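Local coordinates for protein glycosyl hydrolase 25 (Streptococcus pneumoniae, PDB 4FF5) that probably hydrolyses glycosidic bonds, as in cell-wall peptidoglycan, and serves as a virulence factor that participates in host-cell invasion, at residues Gln61-Ile66 and Lys105-Glu110; Ser149-Asp154 and Leu177-Ile182; Asp154-Thr159 and Gly183-Val188; Gly166-Arg171 and Thr198-Ser203. One frame throughout, in Å; residues are numbered along the deposited sequence.

Contact 1 (Gln61-Ile66 and Lys105-Glu110)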
loop_
_atom_site.group_PDB
_atom_site.type_symbol
_atom_site.label_atom_id
_atom_site.label_comp_id
_atom_site.label_asym_id
_atom_site.label_seq_id
_atom_site.Cartn_x
_atom_site.Cartn_y
_atom_site.Cartn_z
ATOM N N GLN A 61 -8.468 -10.515 -2.440
ATOM C CA GLN A 61 -9.485 -10.016 -3.351
ATOM C C GLN A 61 -9.272 -10.638 -4.735
ATOM O O GLN A 61 -8.380 -10.227 -5.466
ATOM C CB GLN A 61 -9.427 -8.489 -3.428
ATOM C CG GLN A 61 -9.875 -7.791 -2.156
ATOM C CD GLN A 61 -8.874 -7.915 -1.020
ATOM O OE1 GLN A 61 -7.688 -7.655 -1.193
ATOM N NE2 GLN A 61 -9.351 -8.329 0.149
ATOM N N ARG A 62 -10.085 -11.639 -5.080
ATOM C CA ARG A 62 -9.914 -12.393 -6.331
ATOM C C ARG A 62 -10.266 -11.558 -7.578
ATOM O O ARG A 62 -11.396 -11.048 -7.696
ATOM C CB ARG A 62 -10.719 -13.702 -6.287
ATOM C CG ARG A 62 -10.484 -14.494 -5.004
ATOM C CD ARG A 62 -11.458 -15.651 -4.863
ATOM N NE ARG A 62 -10.976 -16.843 -5.551
ATOM N N PRO A 63 -9.292 -11.398 -8.506
ATOM C CA PRO A 63 -9.488 -10.651 -9.755
ATOM C C PRO A 63 -10.739 -11.071 -10.536
ATOM O O PRO A 63 -11.411 -10.211 -11.110
ATOM C CB PRO A 63 -8.218 -10.974 -10.541
ATOM C CG PRO A 63 -7.180 -11.088 -9.467
ATOM C CD PRO A 63 -7.886 -11.831 -8.360
ATOM N N GLU A 64 -11.062 -12.368 -10.523
ATOM C CA GLU A 64 -12.238 -12.872 -11.241
ATOM C C GLU A 64 -13.542 -12.389 -10.608
ATOM O O GLU A 64 -14.611 -12.469 -11.226
ATOM C CB GLU A 64 -12.212 -14.408 -11.374
ATOM C CG GLU A 64 -12.608 -15.195 -10.130
ATOM C CD GLU A 64 -11.424 -15.810 -9.406
ATOM O OE1 GLU A 64 -11.661 -16.530 -8.410
ATOM N N GLU A 65 -13.458 -11.886 -9.376
ATOM C CA GLU A 65 -14.640 -11.335 -8.715
ATOM C C GLU A 65 -14.702 -9.815 -8.835
ATOM O O GLU A 65 -15.681 -9.188 -8.410
ATOM C CB GLU A 65 -14.730 -11.806 -7.270
ATOM C CG GLU A 65 -15.244 -13.226 -7.117
ATOM C CD GLU A 65 -14.909 -13.836 -5.775
ATOM O OE1 GLU A 65 -14.745 -13.088 -4.794
ATOM O OE2 GLU A 65 -14.796 -15.077 -5.694
ATOM N N ILE A 66 -13.688 -9.233 -9.475
ATOM C CA ILE A 66 -13.636 -7.778 -9.691
ATOM C C ILE A 66 -14.017 -7.358 -11.113
ATOM O O ILE A 66 -13.370 -7.766 -12.085
ATOM C CB ILE A 66 -12.243 -7.185 -9.368
ATOM C CG1 ILE A 66 -11.862 -7.480 -7.909
ATOM C CG2 ILE A 66 -12.234 -5.684 -9.647
ATOM C CD1 ILE A 66 -10.380 -7.302 -7.631
ATOM N N LYS A 105 -0.197 -9.429 -10.361
ATOM C CA LYS A 105 -0.049 -9.116 -11.794
ATOM C C LYS A 105 -1.384 -8.687 -12.388
ATOM O O LYS A 105 -1.455 -7.710 -13.151
ATOM C CB LYS A 105 0.489 -10.316 -12.576
ATOM C CG LYS A 105 1.864 -10.808 -12.170
ATOM C CD LYS A 105 2.295 -11.940 -13.104
ATOM C CE LYS A 105 3.774 -12.221 -12.949
ATOM N NZ LYS A 105 4.181 -13.452 -13.691
ATOM N N SER A 106 -2.440 -9.417 -12.026
ATOM C CA SER A 106 -3.803 -9.066 -12.427
ATOM C C SER A 106 -4.278 -7.708 -11.930
ATOM O O SER A 106 -4.793 -6.883 -12.709
ATOM C CB SER A 106 -4.771 -10.134 -11.964
ATOM O OG SER A 106 -4.626 -11.304 -12.754
ATOM N N HIS A 107 -4.139 -7.464 -10.629
ATOM C CA HIS A 107 -4.579 -6.195 -10.076
ATOM C C HIS A 107 -3.829 -5.042 -10.699
ATOM O O HIS A 107 -4.446 -4.042 -11.063
ATOM C CB HIS A 107 -4.414 -6.153 -8.561
ATOM C CG HIS A 107 -5.349 -7.066 -7.807
ATOM N ND1 HIS A 107 -6.601 -7.371 -8.245
ATOM C CD2 HIS A 107 -5.183 -7.724 -6.587
ATOM C CE1 HIS A 107 -7.192 -8.186 -7.345
ATOM N NE2 HIS A 107 -6.318 -8.398 -6.332
ATOM N N ILE A 108 -2.509 -5.164 -10.837
ATOM C CA ILE A 108 -1.718 -4.069 -11.388
ATOM C C ILE A 108 -2.050 -3.826 -12.863
ATOM O O ILE A 108 -2.382 -2.705 -13.242
ATOM C CB ILE A 108 -0.200 -4.278 -11.212
ATOM C CG1 ILE A 108 0.162 -4.294 -9.718
ATOM C CG2 ILE A 108 0.576 -3.177 -11.911
ATOM C CD1 ILE A 108 1.591 -4.728 -9.412
ATOM N N THR A 109 -1.940 -4.864 -13.682
ATOM C CA THR A 109 -2.196 -4.697 -15.132
ATOM C C THR A 109 -3.616 -4.238 -15.454
ATOM O O THR A 109 -3.795 -3.360 -16.314
ATOM C CB THR A 109 -1.875 -5.963 -15.953
ATOM O OG1 THR A 109 -2.687 -7.036 -15.494
ATOM C CG2 THR A 109 -0.450 -6.349 -15.783
ATOM N N GLU A 110 -4.620 -4.827 -14.803
ATOM C CA GLU A 110 -6.009 -4.466 -15.104
ATOM C C GLU A 110 -6.342 -3.008 -14.742
ATOM O O GLU A 110 -7.137 -2.334 -15.409
ATOM C CB GLU A 110 -6.999 -5.439 -14.459
ATOM C CG GLU A 110 -6.903 -6.883 -14.976
ATOM C CD GLU A 110 -7.655 -7.166 -16.275
ATOM O OE1 GLU A 110 -8.022 -6.246 -17.029
ATOM O OE2 GLU A 110 -7.883 -8.361 -16.543
#
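Two backbone carbonyl oxygens grip His-107 NE2: Ser-58 O, which accepts a hydrogen bond just upstream of the 61-66 loop, and Gln-61 O within it. The second bond is short, 2.9 Å from His-107 NE2 to Gln-61 O, yet it is weak, because the angle at the hydrogen is only 118°. Gln-61 O sits in the plane of the imidazole at its edge, so it also lies 3.0 Å from His-107 CE1. With ND1 hydrogen-bonded to Tyr-68 OH, both ring nitrogens have partners, an arrangement that would hold the ring at a fixed rotation. The imidazole reaches the loop because its CG lies anti to the carbonyl carbon (chi1 -69°), which carries the ring away from helix 104-112. In the TIM-barrel fold of this protein that helix links strands 77-84 and 118-123, while the loop follows strand 54-57 and leads into helix 68-73; the histidine thus ties together successive beta-alpha units on the outside of the barrel. Its remaining contacts are apolar. Ile-66 CD1 comes obliquely to the ring, 3.3 Å from His-107 CE1, its side chain crossing the histidine at about a right angle. Pro-63, in a short 3-10 turn, makes a similar crossing with CG 3.6 Å from His-107 CE1. The same Pro-63 CG meets Ser-106 CB at 3.6 Å, so this one ring carbon touches two consecutive helix residues. Val-80 of strand 77-84 also touches His-107, whereas Ile-66 leans on Leu-71 of helix 68-73.

Contact 2 (Ser149-Asp154 and Leu177-Ile182)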
loop_
_atom_site.group_PDB
_atom_site.type_symbol
_atom_site.label_atom_id
_atom_site.label_comp_id
_atom_site.label_asym_id
_atom_site.label_seq_id
_atom_site.Cartn_x
_atom_site.Cartn_y
_atom_site.Cartn_z
ATOM N N SER A 149 3.813 3.585 -8.748
ATOM C CA SER A 149 3.935 4.983 -8.341
ATOM C C SER A 149 4.624 5.173 -6.981
ATOM O O SER A 149 5.068 6.274 -6.667
ATOM C CB SER A 149 2.562 5.649 -8.326
ATOM O OG SER A 149 1.803 5.199 -7.203
ATOM N N TYR A 150 4.678 4.109 -6.171
ATOM C CA TYR A 150 5.234 4.178 -4.832
ATOM C C TYR A 150 5.464 2.755 -4.334
ATOM O O TYR A 150 4.765 1.834 -4.746
ATOM C CB TYR A 150 4.256 4.894 -3.893
ATOM C CG TYR A 150 4.861 6.037 -3.102
ATOM C CD1 TYR A 150 4.789 7.350 -3.577
ATOM C CD2 TYR A 150 5.499 5.809 -1.878
ATOM C CE1 TYR A 150 5.343 8.407 -2.858
ATOM C CE2 TYR A 150 6.051 6.859 -1.149
ATOM C CZ TYR A 150 5.963 8.156 -1.645
ATOM O OH TYR A 150 6.519 9.207 -0.938
ATOM N N TYR A 151 6.427 2.586 -3.445
ATOM C CA TYR A 151 6.625 1.308 -2.776
ATOM C C TYR A 151 6.339 1.503 -1.295
ATOM O O TYR A 151 6.887 2.414 -0.685
ATOM C CB TYR A 151 8.069 0.867 -2.931
ATOM C CG TYR A 151 8.471 0.539 -4.336
ATOM C CD1 TYR A 151 8.887 1.542 -5.233
ATOM C CD2 TYR A 151 8.491 -0.784 -4.764
ATOM C CE1 TYR A 151 9.279 1.211 -6.538
ATOM C CE2 TYR A 151 8.879 -1.120 -6.059
ATOM C CZ TYR A 151 9.275 -0.128 -6.937
ATOM O OH TYR A 151 9.658 -0.514 -8.218
ATOM N N TRP A 152 5.491 0.657 -0.724
ATOM C CA TRP A 152 5.107 0.786 0.692
ATOM C C TRP A 152 5.511 -0.411 1.521
ATOM O O TRP A 152 5.319 -1.572 1.106
ATOM C CB TRP A 152 3.589 0.962 0.795
ATOM C CG TRP A 152 3.070 2.280 0.261
ATOM C CD1 TRP A 152 2.552 2.544 -0.998
ATOM C CD2 TRP A 152 3.010 3.559 0.976
ATOM N NE1 TRP A 152 2.170 3.855 -1.108
ATOM C CE2 TRP A 152 2.427 4.525 0.038
ATOM C CE3 TRP A 152 3.369 3.988 2.258
ATOM C CZ2 TRP A 152 2.202 5.855 0.390
ATOM C CZ3 TRP A 152 3.160 5.336 2.590
ATOM C CH2 TRP A 152 2.575 6.238 1.683
ATOM N N LEU A 153 6.031 -0.139 2.722
ATOM C CA LEU A 153 6.353 -1.171 3.699
ATOM C C LEU A 153 5.215 -1.249 4.685
ATOM O O LEU A 153 4.973 -0.285 5.422
ATOM C CB LEU A 153 7.644 -0.795 4.463
ATOM C CG LEU A 153 8.965 -1.206 3.777
ATOM C CD1 LEU A 153 9.179 -0.464 2.465
ATOM C CD2 LEU A 153 10.129 -1.026 4.748
ATOM N N ASP A 154 4.490 -2.363 4.674
ATOM C CA ASP A 154 3.379 -2.592 5.603
ATOM C C ASP A 154 3.960 -3.242 6.861
ATOM O O ASP A 154 4.337 -4.414 6.850
ATOM C CB ASP A 154 2.295 -3.456 4.923
ATOM C CG ASP A 154 1.284 -4.043 5.911
ATOM O OD1 ASP A 154 1.315 -3.713 7.107
ATOM O OD2 ASP A 154 0.493 -4.895 5.501
ATOM N N LEU A 177 18.394 -0.841 -4.445
ATOM C CA LEU A 177 17.997 -1.529 -5.666
ATOM C C LEU A 177 17.410 -0.558 -6.681
ATOM O O LEU A 177 17.264 -0.900 -7.851
ATOM C CB LEU A 177 17.003 -2.663 -5.384
ATOM C CG LEU A 177 17.495 -3.877 -4.598
ATOM C CD1 LEU A 177 16.282 -4.661 -4.138
ATOM C CD2 LEU A 177 18.460 -4.751 -5.398
ATOM N N GLY A 178 17.055 0.640 -6.223
ATOM C CA GLY A 178 16.583 1.706 -7.111
ATOM C C GLY A 178 15.242 2.360 -6.806
ATOM O O GLY A 178 14.859 3.326 -7.475
ATOM N N ALA A 179 14.506 1.824 -5.835
ATOM C CA ALA A 179 13.248 2.452 -5.403
ATOM C C ALA A 179 13.513 3.867 -4.877
ATOM O O ALA A 179 14.426 4.069 -4.088
ATOM C CB ALA A 179 12.570 1.621 -4.331
ATOM N N LYS A 180 12.697 4.828 -5.314
ATOM C CA LYS A 180 12.829 6.222 -4.893
ATOM C C LYS A 180 11.727 6.607 -3.913
ATOM O O LYS A 180 11.980 7.292 -2.930
ATOM C CB LYS A 180 12.758 7.160 -6.109
ATOM C CG LYS A 180 13.736 6.834 -7.234
ATOM C CD LYS A 180 15.171 6.999 -6.784
ATOM C CE LYS A 180 16.119 6.588 -7.897
ATOM N NZ LYS A 180 17.427 6.283 -7.258
ATOM N N ASN A 181 10.500 6.211 -4.239
ATOM C CA ASN A 181 9.331 6.509 -3.428
ATOM C C ASN A 181 9.163 5.332 -2.503
ATOM O O ASN A 181 8.734 4.255 -2.935
ATOM C CB ASN A 181 8.100 6.719 -4.317
ATOM C CG ASN A 181 8.278 7.867 -5.298
ATOM O OD1 ASN A 181 9.121 8.751 -5.100
ATOM N ND2 ASN A 181 7.487 7.866 -6.354
ATOM N N ILE A 182 9.580 5.512 -1.244
ATOM C CA ILE A 182 9.492 4.434 -0.253
ATOM C C ILE A 182 8.770 4.948 0.997
ATOM O O ILE A 182 9.313 5.763 1.760
ATOM C CB ILE A 182 10.860 3.851 0.152
ATOM C CG1 ILE A 182 11.705 3.485 -1.073
ATOM C CG2 ILE A 182 10.671 2.585 0.977
ATOM C CD1 ILE A 182 13.059 2.924 -0.662
#
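Gly-178 ends helix 163-177 with a positive phi of 126° in a Schellman motif, turning the chain back toward strand 151-155. At Ala-179 the methyl group lies over one face of the Tyr-151 ring, offset toward the rim and 3.8 Å from Tyr-151 CD1, a CH-pi contact. Asn-181 has the largest share, its CB and its amide doing different work. Its CB stands almost exactly over the middle of the Tyr-150 ring, 3.3 Å from the centroid and 7° off the normal. The amide, with CG anti to the carbonyl carbon, then extends ND2 to Ser-149 O at 2.9 Å; a second hydrogen bond, to Lys-265 O near the chain end, completes the hold on that nitrogen. The backbone carbonyl O of Asn-181 accepts from Tyr-151 N, also at 2.9 Å, and lies in the plane of the Tyr-151 ring at its edge. This is how a beta-alpha-beta crossover of the TIM barrel closes: the returning chain comes in parallel beside the strand that preceded the helix. Ile-182 opens the new strand as the parallel bridge partner of Tyr-151, its CA 3.3 Å from Tyr-151 O in a CA-H...O contact. The CG2 branch of Ile-182 crosses Leu-153 obliquely, 3.7 Å from Leu-153 CD1, while Leu-174 of helix 163-177 touches Ala-179, Ile-182 and Tyr-151 alike.

Contact 3 (Asp154-Thr159 and Gly183-Val188)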
loop_
_atom_site.group_PDB
_atom_site.type_symbol
_atom_site.label_atom_id
_atom_site.label_comp_id
_atom_site.label_asym_id
_atom_site.label_seq_id
_atom_site.Cartn_x
_atom_site.Cartn_y
_atom_site.Cartn_z
ATOM N N ASP A 154 4.490 -2.363 4.674
ATOM C CA ASP A 154 3.379 -2.592 5.603
ATOM C C ASP A 154 3.960 -3.242 6.861
ATOM O O ASP A 154 4.337 -4.414 6.850
ATOM C CB ASP A 154 2.295 -3.456 4.923
ATOM C CG ASP A 154 1.284 -4.043 5.911
ATOM O OD1 ASP A 154 1.315 -3.713 7.107
ATOM O OD2 ASP A 154 0.493 -4.895 5.501
ATOM N N VAL A 155 4.065 -2.456 7.934
ATOM C CA VAL A 155 4.699 -2.909 9.163
ATOM C C VAL A 155 3.629 -3.107 10.233
ATOM O O VAL A 155 2.965 -2.139 10.631
ATOM C CB VAL A 155 5.738 -1.873 9.651
ATOM C CG1 VAL A 155 6.381 -2.324 10.958
ATOM C CG2 VAL A 155 6.802 -1.662 8.574
ATOM N N GLU A 156 3.427 -4.328 10.708
ATOM C CA GLU A 156 2.423 -4.469 11.765
ATOM C C GLU A 156 2.620 -5.527 12.826
ATOM O O GLU A 156 1.861 -5.576 13.791
ATOM C CB GLU A 156 1.022 -4.555 11.200
ATOM C CG GLU A 156 0.807 -5.663 10.200
ATOM C CD GLU A 156 -0.532 -5.466 9.466
ATOM O OE1 GLU A 156 -1.502 -6.062 9.928
ATOM O OE2 GLU A 156 -0.633 -4.724 8.453
ATOM N N ASP A 157 3.611 -6.376 12.676
ATOM C CA ASP A 157 4.009 -7.109 13.868
ATOM C C ASP A 157 5.494 -7.289 14.028
ATOM O O ASP A 157 6.275 -7.181 13.064
ATOM C CB ASP A 157 3.222 -8.398 14.046
ATOM C CG ASP A 157 3.007 -9.104 12.766
ATOM O OD1 ASP A 157 1.848 -9.528 12.536
ATOM O OD2 ASP A 157 3.992 -9.180 11.991
ATOM N N LYS A 158 5.873 -7.517 15.281
ATOM C CA LYS A 158 7.274 -7.550 15.654
ATOM C C LYS A 158 7.834 -8.901 15.274
ATOM O O LYS A 158 7.501 -9.918 15.895
ATOM C CB LYS A 158 7.436 -7.307 17.153
ATOM C CG LYS A 158 8.894 -7.103 17.543
ATOM C CD LYS A 158 9.129 -7.295 19.026
ATOM C CE LYS A 158 9.638 -8.693 19.330
ATOM N NZ LYS A 158 9.987 -8.815 20.777
ATOM N N THR A 159 8.675 -8.917 14.246
ATOM C CA THR A 159 9.239 -10.178 13.747
ATOM C C THR A 159 10.731 -10.265 14.013
ATOM O O THR A 159 11.372 -11.275 13.702
ATOM C CB THR A 159 8.969 -10.350 12.235
ATOM O OG1 THR A 159 9.426 -9.177 11.543
ATOM C CG2 THR A 159 7.502 -10.547 11.985
ATOM N N GLY A 183 7.549 4.455 1.189
ATOM C CA GLY A 183 6.724 4.919 2.295
ATOM C C GLY A 183 6.532 3.819 3.299
ATOM O O GLY A 183 6.799 2.643 3.010
ATOM N N ILE A 184 6.078 4.191 4.493
ATOM C CA ILE A 184 5.816 3.192 5.545
ATOM C C ILE A 184 4.352 3.261 6.011
ATOM O O ILE A 184 3.838 4.319 6.279
ATOM C CB ILE A 184 6.790 3.329 6.763
ATOM C CG1 ILE A 184 6.456 2.251 7.815
ATOM C CG2 ILE A 184 6.719 4.750 7.359
ATOM C CD1 ILE A 184 7.483 2.111 8.929
ATOM N N TYR A 185 3.693 2.102 6.045
ATOM C CA TYR A 185 2.413 1.929 6.701
ATOM C C TYR A 185 2.645 1.327 8.099
ATOM O O TYR A 185 3.277 0.269 8.247
ATOM C CB TYR A 185 1.545 1.012 5.839
ATOM C CG TYR A 185 0.278 0.450 6.459
ATOM C CD1 TYR A 185 -0.961 0.989 6.151
ATOM C CD2 TYR A 185 0.324 -0.652 7.326
ATOM C CE1 TYR A 185 -2.129 0.435 6.666
ATOM C CE2 TYR A 185 -0.840 -1.205 7.853
ATOM C CZ TYR A 185 -2.050 -0.661 7.531
ATOM O OH TYR A 185 -3.199 -1.231 8.063
ATOM N N VAL A 186 2.149 2.016 9.124
ATOM C CA VAL A 186 2.325 1.531 10.501
ATOM C C VAL A 186 1.252 2.141 11.413
ATOM O O VAL A 186 0.905 3.314 11.262
ATOM C CB VAL A 186 3.786 1.790 10.995
ATOM C CG1 VAL A 186 4.153 3.274 11.017
ATOM C CG2 VAL A 186 4.050 1.131 12.351
ATOM N N GLY A 187 0.717 1.346 12.336
ATOM C CA GLY A 187 -0.253 1.882 13.312
ATOM C C GLY A 187 0.472 2.754 14.331
ATOM O O GLY A 187 1.690 2.604 14.553
ATOM N N VAL A 188 -0.263 3.670 14.969
ATOM C CA VAL A 188 0.367 4.618 15.893
ATOM C C VAL A 188 0.963 3.896 17.121
ATOM O O VAL A 188 2.116 4.155 17.527
ATOM C CB VAL A 188 -0.625 5.717 16.335
ATOM C CG1 VAL A 188 -0.008 6.559 17.445
ATOM C CG2 VAL A 188 -1.002 6.593 15.136
HETATM O O HOH W 1 1.264 -1.400 12.534
HETATM O O HOH W 2 -3.162 -4.278 6.371
#
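Strands 151-155 and 182-186, the two strands of a beta-alpha-beta unit, run parallel here toward their C-terminal ends, the rim where TIM barrels carry their active sites. The backbone bond is nearly ideal: Val-155 N donates to Tyr-185 O at 2.9 Å, with 164° at the hydrogen and the donor close to the C=O axis. Apolar contact falls on the opposite face from Asp-154 and Tyr-185, where Val-155 CG2 meets Ile-184 CD1 at 3.9 Å. The acidic groups gather on the Asp-154 side. Asp-154 and Tyr-185 both have CG anti to the backbone N and so run side by side, Asp-154 OD1 lying 3.2 Å from Tyr-185 CD2. Glu-156 extends over to bring OE2 within 2.6 Å of Asp-154 OD1, a closeness that would be expected to shift the ionisation of one acid. The Asp-Val-Glu sequence is consistent with the acidic Asp-X-Glu motif of family 25 active sites. Tyr-185 OH is hydrogen-bonded to Gln-230 OE1, on strand 228-232, two strands along the sheet. Water finishes the link: one molecule donates to Val-155 O at 2.7 Å and accepts from Gly-187 N, the N-cap of helix 188-193, at 2.8 Å.

Contact 4 (Gly166-Arg171 and Thr198-Ser203)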
loop_
_atom_site.group_PDB
_atom_site.type_symbol
_atom_site.label_atom_id
_atom_site.label_comp_id
_atom_site.label_asym_id
_atom_site.label_seq_id
_atom_site.Cartn_x
_atom_site.Cartn_y
_atom_site.Cartn_z
ATOM N N GLY A 166 15.199 -3.699 11.742
ATOM C CA GLY A 166 14.783 -4.583 10.657
ATOM C C GLY A 166 14.031 -3.838 9.569
ATOM O O GLY A 166 14.247 -4.079 8.372
ATOM N N VAL A 167 13.144 -2.929 9.981
ATOM C CA VAL A 167 12.386 -2.103 9.030
ATOM C C VAL A 167 13.361 -1.271 8.190
ATOM O O VAL A 167 13.231 -1.195 6.964
ATOM C CB VAL A 167 11.364 -1.209 9.750
ATOM C CG1 VAL A 167 10.846 -0.109 8.821
ATOM C CG2 VAL A 167 10.215 -2.065 10.283
ATOM N N GLU A 168 14.342 -0.660 8.864
ATOM C CA GLU A 168 15.383 0.078 8.175
ATOM C C GLU A 168 16.198 -0.807 7.234
ATOM O O GLU A 168 16.550 -0.366 6.149
ATOM C CB GLU A 168 16.313 0.795 9.171
ATOM C CG GLU A 168 17.559 1.404 8.530
ATOM C CD GLU A 168 17.273 2.446 7.444
ATOM O OE1 GLU A 168 16.131 2.928 7.304
ATOM O OE2 GLU A 168 18.229 2.822 6.722
ATOM N N ASN A 169 16.499 -2.038 7.645
ATOM C CA ASN A 169 17.195 -2.971 6.744
ATOM C C ASN A 169 16.434 -3.155 5.428
ATOM O O ASN A 169 17.024 -3.100 4.326
ATOM C CB ASN A 169 17.407 -4.337 7.397
ATOM C CG ASN A 169 18.327 -4.284 8.600
ATOM O OD1 ASN A 169 19.287 -3.496 8.644
ATOM N ND2 ASN A 169 18.046 -5.133 9.587
ATOM N N PHE A 170 15.124 -3.356 5.561
ATOM C CA PHE A 170 14.243 -3.515 4.405
ATOM C C PHE A 170 14.274 -2.250 3.536
ATOM O O PHE A 170 14.517 -2.339 2.325
ATOM C CB PHE A 170 12.824 -3.827 4.888
ATOM C CG PHE A 170 11.892 -4.373 3.815
ATOM C CD1 PHE A 170 11.410 -3.561 2.791
ATOM C CD2 PHE A 170 11.471 -5.695 3.862
ATOM C CE1 PHE A 170 10.533 -4.061 1.833
ATOM C CE2 PHE A 170 10.599 -6.211 2.897
ATOM C CZ PHE A 170 10.131 -5.390 1.877
ATOM N N ARG A 171 14.012 -1.090 4.156
ATOM C CA ARG A 171 14.022 0.198 3.458
ATOM C C ARG A 171 15.335 0.476 2.698
ATOM O O ARG A 171 15.314 0.824 1.514
ATOM C CB ARG A 171 13.757 1.340 4.451
ATOM C CG ARG A 171 13.426 2.666 3.780
ATOM C CD ARG A 171 13.883 3.868 4.617
ATOM N NE ARG A 171 15.332 3.825 4.862
ATOM C CZ ARG A 171 16.269 4.219 4.000
ATOM N NH1 ARG A 171 15.927 4.695 2.810
ATOM N NH2 ARG A 171 17.559 4.114 4.330
ATOM N N THR A 198 10.109 6.855 11.333
ATOM C CA THR A 198 9.575 7.043 9.982
ATOM C C THR A 198 10.374 8.091 9.172
ATOM O O THR A 198 10.080 8.322 7.996
ATOM C CB THR A 198 8.080 7.418 10.004
ATOM O OG1 THR A 198 7.919 8.753 10.514
ATOM C CG2 THR A 198 7.280 6.433 10.873
ATOM N N GLY A 199 11.367 8.704 9.813
ATOM C CA GLY A 199 12.094 9.866 9.266
ATOM C C GLY A 199 12.704 9.695 7.880
ATOM O O GLY A 199 12.672 10.607 7.064
ATOM N N LYS A 200 13.258 8.519 7.599
ATOM C CA LYS A 200 13.901 8.274 6.309
ATOM C C LYS A 200 12.956 7.867 5.170
ATOM O O LYS A 200 13.368 7.817 3.995
ATOM C CB LYS A 200 15.023 7.258 6.464
ATOM C CG LYS A 200 16.093 7.698 7.453
ATOM C CD LYS A 200 17.418 7.069 7.098
ATOM C CE LYS A 200 17.845 6.045 8.117
ATOM N NZ LYS A 200 19.305 5.809 7.890
ATOM N N PHE A 201 11.696 7.576 5.513
ATOM C CA PHE A 201 10.699 7.267 4.498
ATOM C C PHE A 201 10.219 8.550 3.848
ATOM O O PHE A 201 10.344 9.631 4.432
ATOM C CB PHE A 201 9.527 6.471 5.103
ATOM C CG PHE A 201 9.927 5.106 5.555
ATOM C CD1 PHE A 201 10.417 4.890 6.840
ATOM C CD2 PHE A 201 9.841 4.024 4.678
ATOM C CE1 PHE A 201 10.828 3.620 7.247
ATOM C CE2 PHE A 201 10.241 2.762 5.088
ATOM C CZ PHE A 201 10.745 2.554 6.364
ATOM N N THR A 202 9.667 8.428 2.643
ATOM C CA THR A 202 9.223 9.604 1.872
ATOM C C THR A 202 7.739 9.917 2.087
ATOM O O THR A 202 7.249 11.001 1.719
ATOM C CB THR A 202 9.557 9.481 0.358
ATOM O OG1 THR A 202 8.955 8.303 -0.184
ATOM C CG2 THR A 202 11.060 9.417 0.115
ATOM N N SER A 203 7.029 8.975 2.706
ATOM C CA SER A 203 5.630 9.172 3.091
ATOM C C SER A 203 5.227 8.214 4.217
ATOM O O SER A 203 5.878 7.187 4.439
ATOM C CB SER A 203 4.703 8.951 1.891
ATOM O OG SER A 203 3.351 9.283 2.208
HETATM O O HOH W 3 13.411 5.844 1.958
#
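Glu-168 and Arg-171 both send CG anti to the backbone N, and then each chain folds over: Glu-168 at chi2 (59°), Arg-171 at chi3 (59°). One helical turn apart, they meet side-on. Arg-171 NE donates to Glu-168 OE1 at 2.7 Å, and Arg-171 NH2 to the syn lone pair of Glu-168 OE2 at 2.8 Å. Both oxygens lie in the guanidinium plane and the bonds are almost straight, although Arg-171 NE meets Glu-168 OE1 from above the carboxylate plane. Lys-200 adds a weak salt bridge, its NZ 3.4 Å from Glu-168 OE2, while its CB rests over one guanidinium face. The carboxylate would thus offset two positive charges that stand close together. Beneath this polar layer the aliphatic part of Arg-171 slides across Phe-201, CD 3.8 Å from the ring centroid in a CH-pi contact, with guanidinium and ring nearly perpendicular. Val-167 CG1 comes at the ring's edge, 3.6 Å from Phe-201 CZ. A water accepts from Arg-171 NH1 and donates to Lys-200 O. The whole is a surface salt-bridge network whose arginine packs its CH2 groups on an aromatic face, joining helix 163-177 on the outside of the TIM barrel to the type I turn that leads into strand 203-207.

Contact 1 closes before the others open and stands apart, its centre about 21 Å from that of contact 2, about 25 Å from that of contact 3 and about 29 Å from that of contact 4. The remaining three interleave along the chain. Contacts 2 and 3 share Asp-154 and follow the same pair of neighbouring strands, 151-155 and 182-186, from the turn after helix 163-177 to the C-terminal rim. Contact 4 brings the helix between those strands against the approach to strand 203-207, about 10 Å between centres from both of them. Backbone bonds from Ile-182 and Ile-184 to this next strand region join the cluster, so successive beta-alpha units of the TIM barrel interlock beside its acidic rim.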